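PDB 4ALY: P35 antigen from Borrelia burgdorferi, which is an outer surface lipoprotein of the Lyme disease spirochaete, critical for establishing infection after a tick bite, though its molecular activity is not established. Local coordinates for residues 96-99 and 100-104; 103-106 and 107-111; 127-130 and 131-134. All coordinates share one frame; numbering follows the deposited sequence.

Overall arrangement
These are three local contacts at the joints of a mainly helical chain: a loop, a short helix and a helix start. Contact 1 (96-104) lies at the surface in the loop after helix 70-95; contact 2 (103-111) takes over Phe-103 and Gly-104 from it and enters the short helix 106-110; contact 3 (127-134), partly buried like contact 2 and closer to the centre of the molecule (about 12 Å against 18 Å for the others, centre to centre), is the first turn of helix 129-137. A proline-on-ring contact dominates the exposed loop, a methionine against a phenylalanine the second site, and regular helix bonds the third. Arg-132 ties them together, with a salt bridge to Glu-98 and its CD packed on Phe-110.

Contact 1 (96-99 and 100-104); sequences RGEP and NDQFG
Gly-97, Glu-98 and Pro-99 meet Phe-103 where the chain turns through about a right angle, a worked example of how a loop folds on one ring. Gly-97 is the first residue to leave helical geometry after helix 70-95. Its positive phi (59°) ends the helical run, and its carbonyl oxygen passes obliquely by the ring of Phe-103.

Glu-98 follows with its CG lodged between the backbone N and the carbonyl carbon. From there the extended chain runs beside that of Gln-102, both pointing the same way, so that Glu-98 OE1 rests 3.5 Å from Gln-102 CG. The carboxylate and the amide are turned only 27° from each other. At the root of the chain, Glu-98 CB approaches Phe-103 CE2 at 4.0 Å, again obliquely.

Pro-99 makes the central contact. Its CD sits squarely over the face of the Phe-103 ring, 3.7 Å from the centroid and almost on the ring normal, a CH-pi contact in which the two side chains cross at about a right angle. Pro-99 also begins a type I beta turn, closed by the bond from Gln-102 N to Pro-99 O at 3.0 Å. Farther round the ring of the proline, Asp-101 OD1 comes within 3.3 Å of Pro-99 CB, and the same oxygen accepts a weak bond from Gly-104 N.

The polar ends are directed elsewhere in the fold: Glu-98 reaches Tyr-136 OH through OE1 and Arg-132 through OE2, while Gln-102 NE2 binds Asp-124 O. With both carboxylate oxygens engaged, the Glu-98 carboxylate is probably kept charged by the arginine, and the loop is joined to helix 129-137 by polar bonds as well as by packing.

Contact 2 (103-106 and 107-111); sequences FGMR and AEIFS
Met-105 and Phe-110 are brought together by matching first torsions, each CG lying opposite its own carbonyl carbon (chi1 -77° and -63°), and a bend at chi3 of the methionine then sets its methyl group beside CZ and CE1 of the ring, turned toward Ile-109. Met-105 CB lies over one face of Phe-110, displaced toward the rim and 3.9 Å from the centroid, a CH-pi contact. Further along the same chain SD comes to 3.6 Å from Phe-110 CZ, an oblique Met-aromatic contact. The methyl CE also meets Ile-109 CD1 at 3.8 Å, so one flexible side chain bridges two residues of the next turn.

The backbone explains why both lie within range. Met-105 O takes two bonds, from Ile-109 N and from Phe-110 N (3.0 Å), which arrive from opposite faces of its carbonyl plane. The second, like the bond from Ser-111 N to Arg-106 O, spans five residues and makes this a wider, pi-type turn. Arg-106 O is likewise gripped twice, by Ser-111 N and by Ser-111 OG at 2.9 Å, the hydroxyl closing the end of the short helix on the carbonyl of its first residue. A water joins the start of the turn, donating to Gly-104 O at 2.7 Å and accepting from Glu-108 N.

Around this turn the guanidinium of Arg-106 looks back to Asn-100 O and forms a salt bridge with Asp-124. The apolar side chains enter the helical bundle: Met-105 and Ile-109 pack on Leu-170 of helix 163-189, Ile-109 also on Ser-154 of helix 143-157, and Phe-110 meets Phe-123 edge-to-face while lying against Leu-135 and Tyr-136 of helix 129-137.

Contact 3 (127-130 and 131-134); sequences EYTE and ERRM
Tyr-128, at the N-cap position, starts a regular helical turn in which Arg-132 N, Arg-133 N and Met-134 N bind Tyr-128 O (2.8 Å), Thr-129 O and Glu-130 O, all three bonds close to straight (160-171°). Two side chains, Glu-131 and Arg-132, fold back on the helix start. Glu-131, bent at chi2 (94°), curls back toward Tyr-128, bringing OE1 to 3.3 Å from Tyr-128 CA and obliquely past the phenol ring at CD1; carboxylate and ring are inclined by 57°.

Arg-132 bends at chi3 and lays one face of its guanidinium over the peptide that links Tyr-128 to Thr-129, with Arg-132 NH2 3.6 Å from Tyr-128 C. Glu-130 OE1 makes a lighter touch on Met-134 CE at 3.8 Å. Two bonds tie the turn to the loop before it, one from Arg-132 NH2 to Phe-123 O and one from Thr-129 OG1 to His-126 O.

Helix 163-189 and helix 70-95 flank the side chains of Glu-131, Arg-133 and Met-134. Met-134 packs on Phe-175 and Leu-179 of helix 163-189, where Glu-131 also touches Phe-175, while Arg-133 pairs with Glu-182 of that helix, bonds Thr-137 in its own helix and rests against Ser-90 and Asp-93 of helix 70-95.

Contact 1 (96-99 and 100-104)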
# COMPACT_ATOMS: atom_id res chain seq x y z
N ARG A 96 -2.98 0.73 17.05
CA ARG A 96 -2.47 2.09 17.19
C ARG A 96 -3.48 3.21 17.08
O ARG A 96 -3.26 4.28 17.67
CB ARG A 96 -1.27 2.33 16.26
CG ARG A 96 -0.07 1.43 16.57
CD ARG A 96 0.99 1.56 15.48
NE ARG A 96 2.08 0.58 15.57
CZ ARG A 96 3.06 0.56 16.48
NH1 ARG A 96 3.14 1.46 17.45
NH2 ARG A 96 3.98 -0.37 16.42
N GLY A 97 -4.63 2.94 16.44
CA GLY A 97 -5.68 3.95 16.19
C GLY A 97 -5.09 5.07 15.38
O GLY A 97 -4.15 4.87 14.64
N GLU A 98 -5.50 6.29 15.66
CA GLU A 98 -5.05 7.44 14.87
C GLU A 98 -5.70 8.56 15.61
O GLU A 98 -6.69 8.32 16.32
CB GLU A 98 -5.60 7.35 13.40
CG GLU A 98 -7.13 7.52 13.23
CD GLU A 98 -7.69 6.99 11.90
OE1 GLU A 98 -7.21 7.34 10.77
OE2 GLU A 98 -8.65 6.20 11.98
N PRO A 99 -5.23 9.77 15.41
CA PRO A 99 -5.80 10.99 15.96
C PRO A 99 -7.12 11.33 15.25
O PRO A 99 -7.38 10.73 14.20
CB PRO A 99 -4.81 12.03 15.51
CG PRO A 99 -3.57 11.27 15.24
CD PRO A 99 -4.12 10.11 14.52
N ASN A 100 -7.91 12.26 15.78
CA ASN A 100 -9.15 12.67 15.10
C ASN A 100 -8.75 13.33 13.81
O ASN A 100 -9.48 13.27 12.87
CB ASN A 100 -9.95 13.73 15.89
CG ASN A 100 -10.43 13.21 17.24
OD1 ASN A 100 -10.71 12.02 17.37
ND2 ASN A 100 -10.51 14.11 18.28
N ASP A 101 -7.59 13.99 13.81
CA ASP A 101 -7.14 14.65 12.63
C ASP A 101 -6.48 13.69 11.58
O ASP A 101 -5.94 14.15 10.58
CB ASP A 101 -6.34 15.92 12.96
CG ASP A 101 -4.82 15.66 13.20
OD1 ASP A 101 -4.35 14.50 13.40
OD2 ASP A 101 -4.11 16.71 13.24
N GLN A 102 -6.59 12.38 11.79
CA GLN A 102 -6.05 11.38 10.83
C GLN A 102 -4.66 11.73 10.34
O GLN A 102 -4.35 11.74 9.11
CB GLN A 102 -7.07 11.13 9.72
CG GLN A 102 -8.35 10.67 10.36
CD GLN A 102 -9.52 10.57 9.43
OE1 GLN A 102 -9.48 11.01 8.27
NE2 GLN A 102 -10.57 9.91 9.91
N PHE A 103 -3.80 12.02 11.31
CA PHE A 103 -2.40 12.33 11.06
C PHE A 103 -2.28 13.54 10.18
O PHE A 103 -1.33 13.65 9.35
CB PHE A 103 -1.63 11.12 10.52
CG PHE A 103 -1.41 10.06 11.57
CD1 PHE A 103 -0.66 10.35 12.69
CD2 PHE A 103 -1.92 8.80 11.43
CE1 PHE A 103 -0.44 9.40 13.68
CE2 PHE A 103 -1.71 7.82 12.43
CZ PHE A 103 -0.97 8.14 13.56
N GLY A 104 -3.18 14.50 10.43
CA GLY A 104 -3.11 15.80 9.74
C GLY A 104 -3.81 15.74 8.38
O GLY A 104 -4.07 16.76 7.75

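Contact 2 (103-106 and 107-111)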
# COMPACT_ATOMS: atom_id res chain seq x y z
N PHE A 103 -3.80 12.02 11.31
CA PHE A 103 -2.40 12.33 11.06
C PHE A 103 -2.28 13.54 10.18
O PHE A 103 -1.33 13.65 9.35
CB PHE A 103 -1.63 11.12 10.52
CG PHE A 103 -1.41 10.06 11.57
CD1 PHE A 103 -0.66 10.35 12.69
CD2 PHE A 103 -1.92 8.80 11.43
CE1 PHE A 103 -0.44 9.40 13.68
CE2 PHE A 103 -1.71 7.82 12.43
CZ PHE A 103 -0.97 8.14 13.56
N GLY A 104 -3.18 14.50 10.43
CA GLY A 104 -3.11 15.80 9.74
C GLY A 104 -3.81 15.74 8.38
O GLY A 104 -4.07 16.76 7.75
N MET A 105 -4.16 14.54 7.93
CA MET A 105 -4.63 14.37 6.60
C MET A 105 -6.13 14.55 6.42
O MET A 105 -6.63 14.63 5.31
CB MET A 105 -4.20 12.99 6.11
CG MET A 105 -2.75 12.96 5.72
SD MET A 105 -2.20 11.27 5.30
CE MET A 105 -2.40 11.55 3.58
N ARG A 106 -6.86 14.62 7.50
CA ARG A 106 -8.29 14.60 7.34
C ARG A 106 -8.88 15.90 6.77
O ARG A 106 -9.74 15.82 5.89
CB ARG A 106 -8.94 14.27 8.65
CG ARG A 106 -10.38 14.68 8.66
CD ARG A 106 -10.90 14.60 10.07
NE ARG A 106 -12.20 14.01 10.09
CZ ARG A 106 -12.63 13.15 11.01
NH1 ARG A 106 -11.86 12.77 12.05
NH2 ARG A 106 -13.85 12.65 10.85
N ALA A 107 -8.43 17.08 7.22
CA ALA A 107 -9.12 18.35 6.84
C ALA A 107 -9.11 18.61 5.34
O ALA A 107 -10.09 19.12 4.84
CB ALA A 107 -8.53 19.57 7.59
N GLU A 108 -8.00 18.26 4.64
CA GLU A 108 -7.81 18.60 3.21
C GLU A 108 -7.74 17.46 2.27
O GLU A 108 -7.72 17.69 1.02
CB GLU A 108 -6.52 19.34 2.95
CG GLU A 108 -6.12 20.38 3.96
CD GLU A 108 -7.01 21.57 3.95
OE1 GLU A 108 -8.02 21.58 3.18
OE2 GLU A 108 -6.69 22.50 4.73
N ILE A 109 -7.60 16.24 2.79
CA ILE A 109 -7.52 15.08 1.91
C ILE A 109 -8.67 14.16 2.25
O ILE A 109 -9.64 14.08 1.48
CB ILE A 109 -6.15 14.38 2.04
CG1 ILE A 109 -5.03 15.41 2.06
CG2 ILE A 109 -5.93 13.32 0.94
CD1 ILE A 109 -3.62 14.85 2.23
N PHE A 110 -8.61 13.47 3.40
CA PHE A 110 -9.51 12.31 3.53
C PHE A 110 -10.96 12.78 3.49
O PHE A 110 -11.88 12.13 2.98
CB PHE A 110 -9.23 11.52 4.79
CG PHE A 110 -7.86 10.89 4.85
CD1 PHE A 110 -7.17 10.54 3.70
CD2 PHE A 110 -7.30 10.57 6.09
CE1 PHE A 110 -5.92 9.91 3.77
CE2 PHE A 110 -6.07 9.89 6.18
CZ PHE A 110 -5.37 9.57 5.02
N SER A 111 -11.18 13.98 3.99
CA SER A 111 -12.59 14.43 3.96
C SER A 111 -12.99 15.07 2.60
O SER A 111 -14.08 15.55 2.52
CB SER A 111 -12.94 15.34 5.14
OG SER A 111 -12.33 16.59 4.95
O HOH W 1 -5.26 17.75 5.55

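Contact 3 (127-130 and 131-134)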
# COMPACT_ATOMS: atom_id res chain seq x y z
N GLU A 127 -16.28 4.40 8.12
CA GLU A 127 -16.45 3.25 7.27
C GLU A 127 -15.13 2.84 6.63
O GLU A 127 -15.01 1.75 6.14
CB GLU A 127 -17.53 3.55 6.22
CG GLU A 127 -17.67 2.49 5.14
CD GLU A 127 -18.66 2.79 4.01
OE1 GLU A 127 -19.56 3.65 4.15
OE2 GLU A 127 -18.55 2.13 2.93
N TYR A 128 -14.15 3.74 6.62
CA TYR A 128 -12.86 3.52 5.99
C TYR A 128 -11.73 3.46 7.00
O TYR A 128 -10.57 3.60 6.64
CB TYR A 128 -12.63 4.60 4.94
CG TYR A 128 -13.64 4.46 3.85
CD1 TYR A 128 -13.52 3.45 2.93
CD2 TYR A 128 -14.74 5.31 3.78
CE1 TYR A 128 -14.47 3.25 1.95
CE2 TYR A 128 -15.69 5.13 2.79
CZ TYR A 128 -15.56 4.09 1.88
OH TYR A 128 -16.48 3.89 0.86
N THR A 129 -12.07 3.25 8.27
CA THR A 129 -11.07 2.98 9.31
C THR A 129 -10.00 1.98 8.86
O THR A 129 -8.78 2.32 8.83
CB THR A 129 -11.75 2.47 10.61
OG1 THR A 129 -12.79 3.38 10.98
CG2 THR A 129 -10.73 2.35 11.73
N GLU A 130 -10.45 0.77 8.49
CA GLU A 130 -9.54 -0.27 7.97
C GLU A 130 -8.60 0.17 6.83
O GLU A 130 -7.37 -0.04 6.89
CB GLU A 130 -10.28 -1.49 7.54
CG GLU A 130 -9.92 -2.73 8.32
CD GLU A 130 -9.54 -3.89 7.39
OE1 GLU A 130 -9.62 -3.70 6.15
OE2 GLU A 130 -9.14 -4.98 7.87
N GLU A 131 -9.17 0.77 5.81
CA GLU A 131 -8.44 1.21 4.64
C GLU A 131 -7.45 2.35 4.98
O GLU A 131 -6.29 2.39 4.57
CB GLU A 131 -9.44 1.70 3.62
CG GLU A 131 -10.17 0.57 2.95
CD GLU A 131 -11.49 0.26 3.61
OE1 GLU A 131 -11.79 0.68 4.77
OE2 GLU A 131 -12.24 -0.47 2.94
N ARG A 132 -7.89 3.26 5.80
CA ARG A 132 -6.96 4.20 6.32
C ARG A 132 -5.71 3.52 7.01
O ARG A 132 -4.56 3.84 6.69
CB ARG A 132 -7.69 5.10 7.25
CG ARG A 132 -8.00 6.44 6.70
CD ARG A 132 -8.42 7.31 7.89
NE ARG A 132 -9.82 7.25 7.63
CZ ARG A 132 -10.79 6.96 8.47
NH1 ARG A 132 -10.60 6.80 9.78
NH2 ARG A 132 -12.00 6.97 7.92
N ARG A 133 -5.96 2.59 7.93
CA ARG A 133 -4.93 1.81 8.63
C ARG A 133 -3.94 1.13 7.64
O ARG A 133 -2.66 1.27 7.77
CB ARG A 133 -5.59 0.78 9.61
CG ARG A 133 -4.62 0.24 10.71
CD ARG A 133 -3.65 -0.82 10.15
NE ARG A 133 -4.38 -1.87 9.45
CZ ARG A 133 -3.81 -2.66 8.55
NH1 ARG A 133 -2.55 -2.44 8.26
NH2 ARG A 133 -4.48 -3.62 7.93
N MET A 134 -4.49 0.48 6.61
CA MET A 134 -3.65 -0.20 5.57
C MET A 134 -2.81 0.87 4.88
O MET A 134 -1.65 0.69 4.63
CB MET A 134 -4.53 -0.94 4.57
CG MET A 134 -4.54 -2.46 4.72
SD MET A 134 -6.07 -3.13 4.06
CE MET A 134 -6.19 -4.74 4.87